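Local coordinates for methanol--corrinoid protein co-methyltransferase (Methanosarcina barkeri, PDB 2I2X) that transfers the methyl group of methanol to the cob(I)amide carried by its corrinoid partner protein, a zinc-dependent step of methanogenesis from methanol, at residues A[38-43]-A[78-83]; A[119-124]-A[157-162]; A[239-244]-A[419-424]; A[363-368]-A[412-417]; A[388-393]-A[431-436]. All blocks are in the same frame, centred on the assembly; numbering follows the deposited sequence.

Interaction 1: A[38-43]-A[78-83]; sequences YTIPEI and FPAIIL
The carbonyl oxygen I82 O is held by one hydrogen bond and one CA-H...O contact from strand 40-43: I43 N donates to it over 2.9 Å, nearly along the C=O axis, and E42 CA brings a C-H to the same oxygen at 3.2 Å. I82 N gives to P41 O at 2.9 Å (N-H...O angle 162°), so P41 and I43 bracket I82 as in a parallel ladder. P41 accepts but has no N-H to give; its ring carbon CG packs 3.4 Å from A80 O. The I40 side chain crosses that of I82 at about a right angle, I40 CG2, anti to the backbone N, meeting I82 CD1 at 3.8 Å. E42 runs out extended (chi1 178°), its OE2 3.4 Å from I82 CG2, while R123 and T285 bind the carboxylate. An alanine in place of E42 would probably leave the R123 guanidinium without its buried counter-charge and uncover I82 CG2. I43 CG2 touches I81 CD1 at 3.6 Å. The two strands belong to one beta-alpha-beta unit of the TIM barrel, flanked in the sheet by strands 309-311 and 119-126; M73 of the connecting helix 55-76 covers P41 and I81, and helix 325-345 adds C337 over P41.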
# COMPACT_ATOMS: atom_id res chain seq x y z
N TYR A 38 11.06 18.04 -13.40
CA TYR A 38 10.21 16.85 -13.21
C TYR A 38 10.35 16.24 -11.81
O TYR A 38 11.46 16.13 -11.29
CB TYR A 38 10.45 15.78 -14.28
CG TYR A 38 11.85 15.22 -14.37
CD1 TYR A 38 12.81 15.78 -15.23
CD2 TYR A 38 12.21 14.11 -13.62
CE1 TYR A 38 14.10 15.23 -15.32
CE2 TYR A 38 13.49 13.55 -13.71
CZ TYR A 38 14.44 14.11 -14.56
OH TYR A 38 15.69 13.50 -14.66
N THR A 39 9.22 15.82 -11.23
CA THR A 39 9.24 15.12 -9.95
C THR A 39 9.68 13.67 -10.16
O THR A 39 9.47 13.11 -11.23
CB THR A 39 7.86 15.15 -9.27
OG1 THR A 39 6.88 14.55 -10.15
CG2 THR A 39 7.44 16.59 -8.93
N ILE A 40 10.29 13.08 -9.14
CA ILE A 40 10.80 11.71 -9.24
C ILE A 40 10.33 10.87 -8.06
O ILE A 40 10.46 11.30 -6.91
CB ILE A 40 12.32 11.66 -9.24
CG1 ILE A 40 12.91 12.48 -10.37
CG2 ILE A 40 12.80 10.24 -9.38
CD1 ILE A 40 14.26 13.07 -10.00
N PRO A 41 9.80 9.65 -8.34
CA PRO A 41 9.45 8.80 -7.19
C PRO A 41 10.69 8.25 -6.52
O PRO A 41 11.68 7.94 -7.19
CB PRO A 41 8.61 7.68 -7.83
CG PRO A 41 9.11 7.59 -9.25
CD PRO A 41 9.50 9.00 -9.63
N GLU A 42 10.64 8.12 -5.20
CA GLU A 42 11.75 7.60 -4.39
C GLU A 42 11.18 6.48 -3.52
O GLU A 42 10.42 6.74 -2.57
CB GLU A 42 12.39 8.71 -3.54
CG GLU A 42 13.56 8.25 -2.59
CD GLU A 42 14.59 9.39 -2.21
OE1 GLU A 42 14.25 10.61 -2.15
OE2 GLU A 42 15.78 9.07 -2.00
N ILE A 43 11.55 5.25 -3.82
CA ILE A 43 10.97 4.12 -3.10
C ILE A 43 11.87 3.67 -1.93
O ILE A 43 13.10 3.58 -2.07
CB ILE A 43 10.62 2.93 -4.06
CG1 ILE A 43 9.92 1.79 -3.31
CG2 ILE A 43 11.87 2.46 -4.82
CD1 ILE A 43 8.44 2.04 -2.91
N PHE A 78 7.28 4.03 -16.65
CA PHE A 78 7.77 5.19 -15.87
C PHE A 78 9.19 5.56 -16.29
O PHE A 78 10.04 4.67 -16.43
CB PHE A 78 7.64 4.93 -14.37
CG PHE A 78 6.21 4.77 -13.92
CD1 PHE A 78 5.26 5.76 -14.24
CD2 PHE A 78 5.79 3.63 -13.21
CE1 PHE A 78 3.95 5.63 -13.82
CE2 PHE A 78 4.47 3.50 -12.78
CZ PHE A 78 3.56 4.51 -13.08
N PRO A 79 9.46 6.85 -16.52
CA PRO A 79 10.76 7.26 -17.06
C PRO A 79 11.91 7.42 -16.04
O PRO A 79 13.06 7.55 -16.45
CB PRO A 79 10.45 8.64 -17.69
CG PRO A 79 9.48 9.23 -16.73
CD PRO A 79 8.57 8.02 -16.34
N ALA A 80 11.60 7.45 -14.74
CA ALA A 80 12.63 7.71 -13.70
C ALA A 80 12.29 7.16 -12.32
O ALA A 80 11.12 6.98 -11.95
CB ALA A 80 12.95 9.20 -13.61
N ILE A 81 13.32 6.86 -11.55
CA ILE A 81 13.08 6.34 -10.23
C ILE A 81 14.32 6.45 -9.36
O ILE A 81 15.44 6.28 -9.86
CB ILE A 81 12.54 4.89 -10.33
CG1 ILE A 81 11.81 4.47 -9.03
CG2 ILE A 81 13.57 3.93 -10.85
CD1 ILE A 81 12.67 3.80 -8.11
N ILE A 82 14.14 6.73 -8.07
CA ILE A 82 15.26 6.69 -7.12
C ILE A 82 14.98 5.59 -6.11
O ILE A 82 13.85 5.49 -5.61
CB ILE A 82 15.38 8.02 -6.35
CG1 ILE A 82 15.82 9.14 -7.29
CG2 ILE A 82 16.33 7.86 -5.18
CD1 ILE A 82 15.57 10.56 -6.75
N LEU A 83 15.98 4.75 -5.82
CA LEU A 83 15.86 3.79 -4.71
C LEU A 83 16.59 4.33 -3.47
O LEU A 83 17.74 4.78 -3.55
CB LEU A 83 16.41 2.41 -5.12
CG LEU A 83 15.65 1.58 -6.19
CD1 LEU A 83 15.93 1.96 -7.69
CD2 LEU A 83 15.86 0.07 -5.96

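Interaction 2: A[119-124]-A[157-162]; sequences KCALRH and GADLLS
R123 leaves its strand with CG anti to the backbone N (chi1 173°) and bends at chi3 (-140°), which lays its guanidinium edge against S162; D159, CG beside its backbone N (chi1 -65°), turns its carboxylate back to the amide of L122. NE and NH2 of R123 grip S162 OG side-on, NH2 at 3.2 Å, in the guanidinium plane. S162 OG is also bonded to G216 O, and R123 NH1 pairs with E42. An alanine in place of R123, lacking both donors to S162 OG and the partner of E42, would probably loosen the tie between strands 160-163 and 40-43. Strands 119-126 and 160-163 are the ends of a beta-alpha-beta unit of the TIM barrel, joined through helix 143-155, and the S162 side chain lies about 7 Å from that of the zinc ligand E164. Their parallel ladder includes H124 N to L160 O at 3.1 Å and S162 N to H124 O at 3.3 Å. L122 O takes two donors, D159 N at 2.7 Å and L160 N at 3.0 Å. D159 OD1 answers with its anti lone pair, accepting from L122 N at 2.7 Å; OD2 forms a salt bridge with K106. A158 sets its small CB 3.7 Å from H124 CB.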
# COMPACT_ATOMS: atom_id res chain seq x y z
N LYS A 119 16.04 6.41 -16.24
CA LYS A 119 16.92 7.18 -15.39
C LYS A 119 16.71 6.76 -13.94
O LYS A 119 15.57 6.60 -13.49
CB LYS A 119 16.58 8.66 -15.52
CG LYS A 119 16.56 9.18 -16.95
CD LYS A 119 15.56 10.32 -17.02
CE LYS A 119 16.06 11.47 -17.83
NZ LYS A 119 16.22 11.16 -19.24
N CYS A 120 17.79 6.56 -13.22
CA CYS A 120 17.68 6.23 -11.80
C CYS A 120 18.92 6.63 -10.99
O CYS A 120 19.99 6.90 -11.55
CB CYS A 120 17.45 4.74 -11.67
SG CYS A 120 18.64 3.84 -12.62
N ALA A 121 18.77 6.69 -9.67
CA ALA A 121 19.87 7.05 -8.78
C ALA A 121 19.66 6.28 -7.50
O ALA A 121 18.54 5.90 -7.18
CB ALA A 121 19.92 8.58 -8.51
N LEU A 122 20.74 6.00 -6.80
CA LEU A 122 20.66 5.24 -5.59
C LEU A 122 21.03 6.09 -4.35
O LEU A 122 22.08 6.70 -4.30
CB LEU A 122 21.54 3.99 -5.72
CG LEU A 122 21.66 3.13 -4.46
CD1 LEU A 122 20.31 2.55 -4.07
CD2 LEU A 122 22.72 2.05 -4.61
N ARG A 123 20.17 6.11 -3.37
CA ARG A 123 20.44 6.84 -2.17
C ARG A 123 20.64 5.84 -1.06
O ARG A 123 19.80 4.94 -0.88
CB ARG A 123 19.27 7.71 -1.83
CG ARG A 123 19.37 8.40 -0.50
CD ARG A 123 18.07 9.13 -0.34
NE ARG A 123 18.27 10.42 0.24
CZ ARG A 123 17.63 11.52 -0.13
NH1 ARG A 123 16.72 11.52 -1.09
NH2 ARG A 123 17.93 12.64 0.50
N HIS A 124 21.75 6.00 -0.34
CA HIS A 124 22.02 5.24 0.85
C HIS A 124 21.98 6.20 2.01
O HIS A 124 22.60 7.25 1.97
CB HIS A 124 23.40 4.59 0.78
CG HIS A 124 23.34 3.13 0.45
ND1 HIS A 124 22.54 2.61 -0.54
CD2 HIS A 124 23.97 2.07 1.01
CE1 HIS A 124 22.69 1.30 -0.59
NE2 HIS A 124 23.54 0.95 0.35
N GLY A 157 28.67 2.46 -5.26
CA GLY A 157 27.41 2.57 -5.99
C GLY A 157 26.36 3.56 -5.48
O GLY A 157 25.43 3.91 -6.23
N ALA A 158 26.48 4.00 -4.21
CA ALA A 158 25.57 5.02 -3.71
C ALA A 158 25.83 6.37 -4.38
O ALA A 158 26.97 6.80 -4.51
CB ALA A 158 25.61 5.13 -2.19
N ASP A 159 24.74 6.99 -4.85
CA ASP A 159 24.77 8.25 -5.57
C ASP A 159 24.49 9.42 -4.62
O ASP A 159 25.10 10.49 -4.73
CB ASP A 159 23.71 8.23 -6.67
CG ASP A 159 23.98 7.18 -7.74
OD1 ASP A 159 23.13 6.30 -7.95
OD2 ASP A 159 25.05 7.24 -8.40
N LEU A 160 23.57 9.22 -3.68
CA LEU A 160 23.21 10.27 -2.72
C LEU A 160 23.51 9.76 -1.33
O LEU A 160 23.33 8.56 -1.04
CB LEU A 160 21.73 10.67 -2.86
CG LEU A 160 21.20 10.85 -4.30
CD1 LEU A 160 19.68 10.75 -4.37
CD2 LEU A 160 21.63 12.12 -4.98
N LEU A 161 23.96 10.65 -0.46
CA LEU A 161 24.33 10.27 0.90
C LEU A 161 23.49 11.05 1.90
O LEU A 161 23.36 12.26 1.78
CB LEU A 161 25.82 10.55 1.15
CG LEU A 161 26.84 9.96 0.17
CD1 LEU A 161 28.26 10.40 0.53
CD2 LEU A 161 26.76 8.43 0.12
N SER A 162 22.94 10.35 2.89
CA SER A 162 22.07 10.96 3.88
C SER A 162 22.26 10.23 5.20
O SER A 162 22.87 9.15 5.24
CB SER A 162 20.62 10.76 3.46
OG SER A 162 20.17 11.77 2.57

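Interaction 3: A[239-244]-A[419-424]; sequences AHTIAV and TKALAD
Helix-helix packing joins the first turn of helix 240-259 to helix 416-430, their short axes passing 8.6 Å apart at an angle of 40°. Small residues make this closeness possible. A421 is the focus: its CB meets A239 CB at 4.0 Å, and the tip of I242, CD1, reaches the same methyl at 4.2 Å. I242 CG1 stands anti to the carbonyl carbon, a torsion that carries the end of the chain nearer than its CB bond suggests. Beside this group T241 and L422 cross at about a right angle, CB to CB at 3.8 Å, in a contact made near the two backbones and not between tips. T241 holds OG1 in the crowded position between backbone N and carbonyl carbon (chi1 44°), where the hydroxyl donates to E418 O of the facing helix; threonine thus supplies both an apolar wall and a polar link. A239 occupies the N-cap position with a methyl that cannot cap, but its carbonyl oxygen starts the helix, accepting from I242 N at 2.9 Å and from A243 N. Around the contact, helix 389-409 covers L422 with C401 and I404, helix 181-210 touches I242 through L184, and P365 of helix 365-368 abuts T241.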
# COMPACT_ATOMS: atom_id res chain seq x y z
N ALA A 239 -0.25 18.02 22.29
CA ALA A 239 -1.08 18.98 21.59
C ALA A 239 -0.44 19.25 20.25
O ALA A 239 0.79 19.41 20.15
CB ALA A 239 -1.18 20.30 22.38
N HIS A 240 -1.27 19.33 19.22
CA HIS A 240 -0.79 19.52 17.89
C HIS A 240 -0.13 20.88 17.74
O HIS A 240 0.83 21.03 16.96
CB HIS A 240 -1.90 19.23 16.90
CG HIS A 240 -2.23 17.77 16.79
ND1 HIS A 240 -2.92 17.23 15.72
CD2 HIS A 240 -1.94 16.73 17.61
CE1 HIS A 240 -3.05 15.92 15.89
NE2 HIS A 240 -2.47 15.60 17.04
N THR A 241 -0.59 21.84 18.54
CA THR A 241 0.02 23.16 18.55
C THR A 241 1.45 23.15 19.12
O THR A 241 2.17 24.10 18.90
CB THR A 241 -0.82 24.20 19.28
OG1 THR A 241 -1.31 23.64 20.50
CG2 THR A 241 -2.00 24.65 18.43
N ILE A 242 1.86 22.08 19.82
CA ILE A 242 3.25 21.95 20.26
C ILE A 242 4.10 21.16 19.24
O ILE A 242 5.31 21.41 19.05
CB ILE A 242 3.37 21.35 21.71
CG1 ILE A 242 2.81 22.33 22.76
CG2 ILE A 242 4.82 21.04 22.06
CD1 ILE A 242 2.46 21.67 24.09
N ALA A 243 3.46 20.21 18.56
CA ALA A 243 4.10 19.49 17.47
C ALA A 243 4.57 20.44 16.34
O ALA A 243 5.68 20.33 15.83
CB ALA A 243 3.15 18.42 16.92
N VAL A 244 3.71 21.37 15.96
CA VAL A 244 4.07 22.29 14.90
C VAL A 244 5.23 23.22 15.32
O VAL A 244 6.10 23.53 14.50
CB VAL A 244 2.83 23.08 14.35
CG1 VAL A 244 2.22 24.02 15.40
CG2 VAL A 244 3.20 23.84 13.12
N THR A 419 -5.47 25.70 21.80
CA THR A 419 -5.33 27.15 21.80
C THR A 419 -4.52 27.62 23.02
O THR A 419 -3.59 28.44 22.89
CB THR A 419 -6.72 27.82 21.75
OG1 THR A 419 -7.37 27.44 20.52
CG2 THR A 419 -6.63 29.35 21.85
N LYS A 420 -4.87 27.07 24.18
CA LYS A 420 -4.22 27.37 25.42
C LYS A 420 -2.75 26.95 25.37
O LYS A 420 -1.87 27.70 25.83
CB LYS A 420 -4.97 26.67 26.56
CG LYS A 420 -4.46 26.96 27.94
CD LYS A 420 -5.03 28.29 28.46
CE LYS A 420 -4.59 28.57 29.88
NZ LYS A 420 -3.13 28.34 29.99
N ALA A 421 -2.49 25.76 24.83
CA ALA A 421 -1.15 25.22 24.75
C ALA A 421 -0.25 26.04 23.80
O ALA A 421 0.91 26.37 24.16
CB ALA A 421 -1.16 23.73 24.41
N LEU A 422 -0.77 26.42 22.64
CA LEU A 422 -0.09 27.43 21.80
C LEU A 422 0.25 28.69 22.60
O LEU A 422 1.39 29.11 22.59
CB LEU A 422 -0.93 27.82 20.57
CG LEU A 422 -0.25 28.76 19.56
CD1 LEU A 422 0.94 28.10 18.81
CD2 LEU A 422 -1.24 29.22 18.55
N ALA A 423 -0.73 29.27 23.30
CA ALA A 423 -0.55 30.50 24.09
C ALA A 423 0.49 30.37 25.21
O ALA A 423 1.28 31.28 25.44
CB ALA A 423 -1.89 30.96 24.67
N ASP A 424 0.49 29.24 25.91
CA ASP A 424 1.50 28.96 26.91
C ASP A 424 2.87 28.89 26.26
O ASP A 424 3.83 29.48 26.80
CB ASP A 424 1.19 27.66 27.67
CG ASP A 424 -0.06 27.76 28.58
OD1 ASP A 424 -0.68 28.85 28.70
OD2 ASP A 424 -0.41 26.73 29.19

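Interaction 4: A[363-368]-A[412-417]; sequences RDPQAY and LELSRF
Two leucines carry the first shell. L412, with CG anti to the backbone N (chi1 -177°), drives CD2 to 4.0 Å from CG of Y368, meeting the root of the ring and CB together, while its other methyl, CD1, lies 4.2 Å from D364 C. L414 crosses the P365 ring obliquely, CD2 resting 4.0 Å from P365 CD. Leucine's forked end suits L412, whose two methyls meet Y368 and D364 separately; L414 uses CD2 alone, against P365. Proline suits the first turn of helix 365-368 because it needs no N-H there and offers a compact, rigid apolar ring. In the next shell D364, at the N-cap, fixes the turn: its OD1 accepts from Q366 N at 3.0 Å and from Q366 NE2 at 3.2 Å, both from above the carboxylate plane. The carbonyl D364 O is also doubly used, by A367 N at 2.9 Å and by Y368 N at 3.0 Å. Y368 itself has R361 as a cation-pi partner. On the other side S415 begins helix 416-430: its hydroxyl caps a backbone N of that helix while S415 N donates to E418 OE1, consistent with a capping box. Farther out, D364 OD2 binds H240 and R15 of a neighbouring chain. The leucine layer is wholly apolar, whereas the D364 carboxylate behind it is surrounded by donors, a helix start and an arginine, which would be likely to keep it ionised and might favour a protonated H240.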
# COMPACT_ATOMS: atom_id res chain seq x y z
N ARG A 363 -6.64 21.18 7.90
CA ARG A 363 -6.72 19.92 8.59
C ARG A 363 -6.16 19.97 10.01
O ARG A 363 -6.69 19.28 10.88
CB ARG A 363 -6.02 18.83 7.79
CG ARG A 363 -6.63 17.41 7.95
CD ARG A 363 -5.97 16.45 6.95
NE ARG A 363 -6.52 16.73 5.64
CZ ARG A 363 -7.70 16.28 5.20
NH1 ARG A 363 -8.48 15.50 5.97
NH2 ARG A 363 -8.12 16.64 4.02
N ASP A 364 -5.09 20.75 10.25
CA ASP A 364 -4.34 20.71 11.51
C ASP A 364 -3.32 21.85 11.54
O ASP A 364 -2.85 22.27 10.48
CB ASP A 364 -3.57 19.40 11.59
CG ASP A 364 -3.15 19.03 13.01
OD1 ASP A 364 -1.98 19.29 13.35
OD2 ASP A 364 -3.99 18.50 13.79
N PRO A 365 -2.96 22.36 12.74
CA PRO A 365 -1.93 23.39 12.73
C PRO A 365 -0.60 22.91 12.16
O PRO A 365 0.16 23.71 11.60
CB PRO A 365 -1.80 23.79 14.21
CG PRO A 365 -2.39 22.69 14.97
CD PRO A 365 -3.47 22.12 14.12
N GLN A 366 -0.32 21.61 12.28
CA GLN A 366 0.91 21.04 11.70
C GLN A 366 0.94 21.21 10.18
O GLN A 366 2.00 21.32 9.57
CB GLN A 366 1.06 19.57 12.06
CG GLN A 366 1.26 19.34 13.54
CD GLN A 366 1.39 17.87 13.89
OE1 GLN A 366 2.49 17.30 13.81
NE2 GLN A 366 0.30 17.26 14.32
N ALA A 367 -0.24 21.26 9.56
CA ALA A 367 -0.32 21.36 8.13
C ALA A 367 -0.34 22.84 7.75
O ALA A 367 0.41 23.28 6.84
CB ALA A 367 -1.53 20.64 7.63
N TYR A 368 -1.18 23.61 8.45
CA TYR A 368 -1.29 25.04 8.24
C TYR A 368 0.07 25.75 8.09
O TYR A 368 0.27 26.53 7.14
CB TYR A 368 -2.10 25.69 9.37
CG TYR A 368 -2.50 27.10 9.04
CD1 TYR A 368 -3.69 27.35 8.34
CD2 TYR A 368 -1.68 28.19 9.38
CE1 TYR A 368 -4.06 28.63 7.98
CE2 TYR A 368 -2.07 29.50 9.03
CZ TYR A 368 -3.25 29.70 8.32
OH TYR A 368 -3.65 30.95 7.97
N LEU A 412 -8.96 28.31 10.45
CA LEU A 412 -8.33 27.20 11.19
C LEU A 412 -9.07 27.02 12.52
O LEU A 412 -9.12 27.94 13.34
CB LEU A 412 -6.83 27.47 11.45
CG LEU A 412 -6.01 26.37 12.15
CD1 LEU A 412 -6.02 25.04 11.37
CD2 LEU A 412 -4.58 26.80 12.47
N GLU A 413 -9.66 25.85 12.71
CA GLU A 413 -10.52 25.57 13.83
C GLU A 413 -9.74 24.76 14.88
O GLU A 413 -9.57 23.53 14.76
CB GLU A 413 -11.73 24.79 13.29
CG GLU A 413 -12.93 24.68 14.20
CD GLU A 413 -13.93 23.63 13.72
OE1 GLU A 413 -13.56 22.68 12.97
OE2 GLU A 413 -15.11 23.73 14.08
N LEU A 414 -9.24 25.45 15.90
CA LEU A 414 -8.47 24.81 16.96
C LEU A 414 -9.39 24.51 18.12
O LEU A 414 -10.29 25.30 18.39
CB LEU A 414 -7.36 25.73 17.45
CG LEU A 414 -6.30 26.24 16.48
CD1 LEU A 414 -5.21 26.91 17.31
CD2 LEU A 414 -5.73 25.07 15.63
N SER A 415 -9.14 23.41 18.83
CA SER A 415 -9.81 23.18 20.09
C SER A 415 -9.30 24.16 21.18
O SER A 415 -8.22 24.76 21.03
CB SER A 415 -9.61 21.75 20.56
OG SER A 415 -8.27 21.55 20.96
N ARG A 416 -10.07 24.30 22.26
CA ARG A 416 -9.67 25.16 23.39
C ARG A 416 -8.34 24.71 23.94
O ARG A 416 -7.47 25.54 24.22
CB ARG A 416 -10.73 25.18 24.49
CG ARG A 416 -11.87 26.11 24.13
CD ARG A 416 -13.00 26.07 25.14
NE ARG A 416 -13.61 24.75 25.26
CZ ARG A 416 -14.60 24.29 24.50
NH1 ARG A 416 -15.10 25.04 23.53
NH2 ARG A 416 -15.10 23.08 24.71
N PHE A 417 -8.16 23.39 24.00
CA PHE A 417 -6.95 22.79 24.54
C PHE A 417 -5.74 23.13 23.68
O PHE A 417 -4.68 23.45 24.21
CB PHE A 417 -7.09 21.27 24.70
CG PHE A 417 -6.02 20.66 25.57
CD1 PHE A 417 -4.83 20.22 25.01
CD2 PHE A 417 -6.19 20.57 26.95
CE1 PHE A 417 -3.82 19.67 25.81
CE2 PHE A 417 -5.21 20.05 27.76
CZ PHE A 417 -4.02 19.59 27.19

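Interaction 5: A[388-393]-A[431-436]; sequences NIYLRA and ALPDDM
The direct hydrogen bond comes from Y390, whose hydroxyl donates to P433 O at 2.6 Å in the plane of that carbonyl. CG of Y390 stands anti to the backbone N (chi1 159°), which sends the ring across to the loop so that P433 O and D434 O lie at its edge; tyrosine combines the length and the terminal donor this needs. One water accepts from N388 ND2 and from M436 N, at 2.9 Å each, and donates to D434 O at 3.0 Å, tying the loop backbone to the start of helix 389-409. Apolar contacts centre on M436. Its extended chain slides past Y390 in the opposite direction, CG lying 3.5 Å from Y390 CB, and ends with CE 3.7 Å from I389 CG1, an unbranched reach covering two residues. Beyond the segments F439 stacks on the Y390 ring. D434, exposed to solvent, rests OD1 3.7 Å from L391 CD1, a van der Waals contact, while its ionic partner is K394. Two capping bonds start the helices: N388 OD1 accepts from L391 N at 2.8 Å, meeting the donor above its carbonyl plane, and D435 OD2 accepts from K438 N. Side-chain N-caps, Asn and Asp, thus begin helices 389-409 and 436-450 next to each other, with the loop after helix 416-430 lying against the first turn of the former in this C-terminal helical region.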
# COMPACT_ATOMS: atom_id res chain seq x y z
N ASN A 388 23.10 33.50 13.65
CA ASN A 388 22.85 33.13 15.02
C ASN A 388 21.91 31.90 15.10
O ASN A 388 20.69 32.01 14.85
CB ASN A 388 22.21 34.34 15.68
CG ASN A 388 22.13 34.24 17.19
OD1 ASN A 388 21.63 33.25 17.73
ND2 ASN A 388 22.61 35.28 17.88
N ILE A 389 22.46 30.75 15.48
CA ILE A 389 21.68 29.50 15.46
C ILE A 389 20.58 29.41 16.51
O ILE A 389 19.55 28.75 16.28
CB ILE A 389 22.57 28.23 15.51
CG1 ILE A 389 23.46 28.21 16.77
CG2 ILE A 389 23.39 28.10 14.23
CD1 ILE A 389 24.20 26.88 17.00
N TYR A 390 20.79 30.03 17.66
CA TYR A 390 19.74 30.07 18.67
C TYR A 390 18.65 31.04 18.25
O TYR A 390 17.47 30.70 18.18
CB TYR A 390 20.32 30.51 20.01
CG TYR A 390 19.34 31.07 21.01
CD1 TYR A 390 18.43 30.26 21.65
CD2 TYR A 390 19.35 32.43 21.33
CE1 TYR A 390 17.54 30.75 22.57
CE2 TYR A 390 18.45 32.95 22.28
CZ TYR A 390 17.55 32.09 22.90
OH TYR A 390 16.65 32.55 23.85
N LEU A 391 19.06 32.27 17.99
CA LEU A 391 18.12 33.32 17.71
C LEU A 391 17.29 33.05 16.46
O LEU A 391 16.10 33.36 16.44
CB LEU A 391 18.84 34.68 17.64
CG LEU A 391 17.97 35.94 17.54
CD1 LEU A 391 16.88 36.00 18.61
CD2 LEU A 391 18.84 37.21 17.55
N ARG A 392 17.91 32.51 15.41
CA ARG A 392 17.13 32.15 14.20
C ARG A 392 16.07 31.09 14.50
O ARG A 392 14.95 31.17 14.00
CB ARG A 392 18.03 31.75 13.02
CG ARG A 392 18.66 30.38 13.06
CD ARG A 392 19.82 30.31 12.03
NE ARG A 392 20.26 28.93 11.82
CZ ARG A 392 20.99 28.51 10.79
NH1 ARG A 392 21.42 29.34 9.85
NH2 ARG A 392 21.27 27.22 10.68
N ALA A 393 16.42 30.12 15.33
CA ALA A 393 15.51 29.09 15.76
C ALA A 393 14.37 29.64 16.62
O ALA A 393 13.18 29.26 16.45
CB ALA A 393 16.25 27.97 16.49
N ALA A 431 9.57 34.88 26.75
CA ALA A 431 10.24 35.24 28.01
C ALA A 431 11.74 34.96 27.95
O ALA A 431 12.46 35.38 28.84
CB ALA A 431 9.60 34.51 29.21
N LEU A 432 12.20 34.25 26.92
CA LEU A 432 13.60 33.89 26.79
C LEU A 432 14.45 35.10 26.43
O LEU A 432 13.94 36.06 25.86
CB LEU A 432 13.79 32.78 25.75
CG LEU A 432 13.17 31.43 26.13
CD1 LEU A 432 13.09 30.44 24.91
CD2 LEU A 432 13.85 30.80 27.37
N PRO A 433 15.75 35.07 26.77
CA PRO A 433 16.63 36.19 26.41
C PRO A 433 17.05 36.16 24.94
O PRO A 433 17.16 35.07 24.36
CB PRO A 433 17.86 35.94 27.27
CG PRO A 433 17.91 34.42 27.38
CD PRO A 433 16.46 34.01 27.49
N ASP A 434 17.34 37.32 24.35
CA ASP A 434 17.83 37.31 22.97
C ASP A 434 19.25 36.81 22.82
O ASP A 434 19.60 36.29 21.77
CB ASP A 434 17.67 38.66 22.28
CG ASP A 434 16.39 38.75 21.44
OD1 ASP A 434 15.53 37.85 21.54
OD2 ASP A 434 16.26 39.72 20.66
N ASP A 435 20.04 36.95 23.88
CA ASP A 435 21.46 36.55 23.89
C ASP A 435 21.66 35.04 23.97
O ASP A 435 21.28 34.40 24.98
CB ASP A 435 22.17 37.24 25.06
CG ASP A 435 23.59 36.75 25.24
OD1 ASP A 435 24.47 37.23 24.47
OD2 ASP A 435 23.83 35.89 26.13
N MET A 436 22.32 34.49 22.95
CA MET A 436 22.56 33.05 22.87
C MET A 436 23.32 32.47 24.07
O MET A 436 22.84 31.51 24.67
CB MET A 436 23.26 32.68 21.56
CG MET A 436 23.50 31.18 21.37
SD MET A 436 24.18 30.72 19.76
CE MET A 436 25.00 29.16 20.05
O HOH W 1 22.36 36.16 20.64

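Interactions 1 and 2 share the parallel barrel sheet: strands 80-86 and 119-126 are neighbours in it, with L83 O 2.8 Å from R123 N, and the E42-R123 salt bridge (OE2 to NH1, 2.8 Å) ties them again. Both approach the metal centre, the E42 side chain lying about 12 Å and that of S162 about 10 Å from a bound zinc ion. Interactions 3, 4 and 5 are helical and away from the annotated sites. Interactions 3 and 4 share helix 416-430, their centres 9 Å apart, and H240 ND1 meets D364 OD2 at 2.5 Å. Interaction 5 lies about 8 Å from interaction 3 between nearest atoms, and its centre is 37 Å from that of interaction 2.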